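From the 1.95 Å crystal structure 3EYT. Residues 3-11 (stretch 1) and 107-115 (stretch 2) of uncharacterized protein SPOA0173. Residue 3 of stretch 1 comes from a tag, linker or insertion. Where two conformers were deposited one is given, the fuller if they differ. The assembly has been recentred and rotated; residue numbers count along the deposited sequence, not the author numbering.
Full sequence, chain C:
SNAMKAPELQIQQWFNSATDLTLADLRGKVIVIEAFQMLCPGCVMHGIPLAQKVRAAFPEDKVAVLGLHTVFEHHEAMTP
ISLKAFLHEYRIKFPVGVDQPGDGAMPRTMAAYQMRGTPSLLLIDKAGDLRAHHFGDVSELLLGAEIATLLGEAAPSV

Stretch 1 3-11: AMKAPELQI
Stretch 2 (107-115) PRTMAAYQM

An extended segment can dock on a helix by laying apolar side chains against it while polar side chains of the helix and the residue that follows it bind backbone groups of the segment. Residues 3-11 and 107-115 of SPOA0173 illustrate the principle, burying 495 Å² between them, both sides summed.

At the apolar centre, Pro7 (phi/psi -58/147, C-gamma exo) meets the last turn of the helix that spans 108-112. Its CD lies over one face of the Tyr113 ring, 3.8 Å from the centroid and 20° off the normal, a CH-pi contact that suits proline, whose CD hydrogens are slightly polarised by the adjacent ring nitrogen; Pro7 CD to Tyr113 CZ is 3.5 Å. Pro7 CB also packs 3.8 Å from Ala112 CB, and the CA atoms of Pro7 and Ala112 are 6.5 Å apart, a short spacing compatible with a methyl group. Tyr113 (chi1 -84°, chi2 81°) starts sideways, but its end reaches stretch 1, where Ala6 CB lies 4.2 Å from Tyr113 CZ. Farther along, Leu9 (m, t) brings CD2 to 4.0 Å from Thr109 CG2.

The chains run antiparallel: Pro7 pairs with Ala112, and Gln10 with Thr109, their CA atoms 5.5 Å apart. Hydrogen bonds fix this register. Tyr113 OH donates to Pro7 O at 2.8 Å, so one side chain supplies both an apolar ring face and a polar tip. Buried Thr109 (chi1 m) accepts Gln10 N at its OG1, 2.9 Å away, with an N-H...O angle of 152°.

At the polar edge, the CA-to-CB bond of Gln10 (phi/psi -114/102; m, t, chi3 65°) points toward the helix, and Arg108 (m, t, p, chi4 95°) donates from NE to Gln10 OE1 at 2.7 Å, near the guanidinium plane. A water accepts from Gln10 NE2 at 2.8 Å and, weakly, from Arg108 NH2 at 3.0 Å, closing a bridge between these long side chains.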

# COMPACT_ATOMS: atom_id res chain seq x y z
N ALA C 3 12.80 12.62 33.45
CA ALA C 3 13.33 12.95 32.13
C ALA C 3 13.95 11.68 31.56
O ALA C 3 15.17 11.50 31.60
CB ALA C 3 14.35 14.05 32.22
N MSE C 4 13.11 10.80 31.04
CA MSE C 4 13.60 9.56 30.46
C MSE C 4 14.29 9.79 29.10
O MSE C 4 14.00 10.76 28.41
CB MSE C 4 12.48 8.51 30.34
CG MSE C 4 11.13 9.01 29.88
SE MSE C 4 9.95 7.44 29.78
CE MSE C 4 10.52 6.82 28.03
N LYS C 5 15.22 8.91 28.74
CA LYS C 5 15.93 9.11 27.47
C LYS C 5 14.99 8.94 26.26
O LYS C 5 14.09 8.09 26.28
CB LYS C 5 17.17 8.22 27.37
CG LYS C 5 18.36 8.98 26.82
CD LYS C 5 19.45 8.05 26.32
CE LYS C 5 20.47 8.84 25.49
NZ LYS C 5 19.84 9.87 24.57
N ALA C 6 15.14 9.79 25.24
CA ALA C 6 14.32 9.68 24.03
C ALA C 6 14.96 8.75 22.96
O ALA C 6 16.02 9.05 22.43
CB ALA C 6 13.99 11.05 23.45
N PRO C 7 14.31 7.60 22.64
CA PRO C 7 14.92 6.71 21.63
C PRO C 7 15.15 7.42 20.28
O PRO C 7 14.35 8.28 19.91
CB PRO C 7 13.87 5.61 21.45
CG PRO C 7 13.20 5.54 22.84
CD PRO C 7 13.13 6.99 23.28
N GLU C 8 16.21 7.05 19.58
CA GLU C 8 16.48 7.56 18.23
C GLU C 8 15.30 7.21 17.28
O GLU C 8 14.75 6.12 17.37
CB GLU C 8 17.85 7.02 17.73
CG GLU C 8 19.07 7.62 18.49
CD GLU C 8 20.44 7.06 18.06
OE1 GLU C 8 20.53 6.03 17.37
OE2 GLU C 8 21.48 7.66 18.45
N LEU C 9 14.89 8.15 16.42
CA LEU C 9 13.82 7.92 15.46
C LEU C 9 14.24 6.81 14.50
O LEU C 9 15.39 6.77 14.05
CB LEU C 9 13.51 9.21 14.68
CG LEU C 9 13.10 10.43 15.51
CD1 LEU C 9 12.81 11.65 14.60
CD2 LEU C 9 11.90 10.12 16.38
N GLN C 10 13.34 5.87 14.25
CA GLN C 10 13.60 4.86 13.22
C GLN C 10 12.60 5.09 12.10
O GLN C 10 11.43 4.73 12.21
CB GLN C 10 13.51 3.44 13.79
CG GLN C 10 14.44 3.18 15.01
CD GLN C 10 14.20 1.79 15.60
OE1 GLN C 10 14.46 0.77 14.96
NE2 GLN C 10 13.68 1.75 16.81
N ILE C 11 13.07 5.73 11.04
CA ILE C 11 12.24 6.27 9.98
C ILE C 11 12.57 5.56 8.69
O ILE C 11 13.74 5.22 8.44
CB ILE C 11 12.56 7.79 9.77
CG1 ILE C 11 12.30 8.60 11.07
CG2 ILE C 11 11.76 8.38 8.61
CD1 ILE C 11 10.90 8.36 11.66
N PRO C 107 4.64 -0.05 14.52
CA PRO C 107 5.93 0.28 13.93
C PRO C 107 7.01 0.56 14.99
O PRO C 107 6.69 0.67 16.18
CB PRO C 107 5.62 1.48 13.06
CG PRO C 107 4.43 2.17 13.75
CD PRO C 107 3.65 1.05 14.41
N ARG C 108 8.27 0.71 14.56
CA ARG C 108 9.41 0.60 15.50
C ARG C 108 9.53 1.77 16.48
O ARG C 108 9.78 1.56 17.69
CB ARG C 108 10.74 0.39 14.76
CG ARG C 108 10.75 -0.88 13.91
CD ARG C 108 12.12 -1.30 13.49
NE ARG C 108 13.02 -1.47 14.62
CZ ARG C 108 13.26 -2.63 15.23
NH1 ARG C 108 12.68 -3.75 14.82
NH2 ARG C 108 14.10 -2.66 16.26
N THR C 109 9.39 2.99 15.97
CA THR C 109 9.54 4.17 16.86
C THR C 109 8.37 4.26 17.84
O THR C 109 8.53 4.53 19.05
CB THR C 109 9.65 5.47 16.03
OG1 THR C 109 10.61 5.27 15.00
CG2 THR C 109 10.03 6.67 16.90
N MSE C 110 7.18 4.00 17.31
CA MSE C 110 6.01 3.93 18.18
C MSE C 110 6.19 2.95 19.35
O MSE C 110 5.87 3.31 20.49
CB MSE C 110 4.77 3.49 17.37
CG MSE C 110 3.48 3.68 18.17
SE MSE C 110 1.89 3.07 17.22
CE MSE C 110 0.61 3.48 18.63
N ALA C 111 6.67 1.74 19.07
CA ALA C 111 6.95 0.75 20.12
C ALA C 111 8.05 1.22 21.05
O ALA C 111 7.92 1.09 22.25
CB ALA C 111 7.28 -0.63 19.52
N ALA C 112 9.14 1.76 20.50
CA ALA C 112 10.25 2.27 21.32
C ALA C 112 9.77 3.31 22.33
O ALA C 112 10.27 3.37 23.46
CB ALA C 112 11.37 2.88 20.43
N TYR C 113 8.78 4.11 21.94
CA TYR C 113 8.27 5.16 22.80
C TYR C 113 7.14 4.71 23.73
O TYR C 113 6.67 5.51 24.55
CB TYR C 113 7.84 6.40 21.99
CG TYR C 113 8.99 7.32 21.68
CD1 TYR C 113 9.87 7.05 20.61
CD2 TYR C 113 9.23 8.45 22.45
CE1 TYR C 113 10.96 7.88 20.35
CE2 TYR C 113 10.30 9.29 22.19
CZ TYR C 113 11.16 9.00 21.14
OH TYR C 113 12.23 9.83 20.88
N GLN C 114 6.72 3.45 23.58
CA GLN C 114 5.61 2.87 24.35
C GLN C 114 4.33 3.72 24.17
O GLN C 114 3.60 3.98 25.13
CB GLN C 114 6.02 2.77 25.84
CG GLN C 114 7.38 2.05 26.00
CD GLN C 114 7.86 1.99 27.44
OE1 GLN C 114 8.36 2.97 27.98
NE2 GLN C 114 7.70 0.85 28.06
N MSE C 115 4.04 4.13 22.94
CA MSE C 115 2.85 4.95 22.71
C MSE C 115 1.61 4.11 22.84
O MSE C 115 1.62 2.91 22.57
CB MSE C 115 2.92 5.65 21.34
CG MSE C 115 4.18 6.47 21.21
SE MSE C 115 4.06 7.38 19.45
CE MSE C 115 5.90 8.06 19.33
O HOH W 1 13.82 -0.61 18.38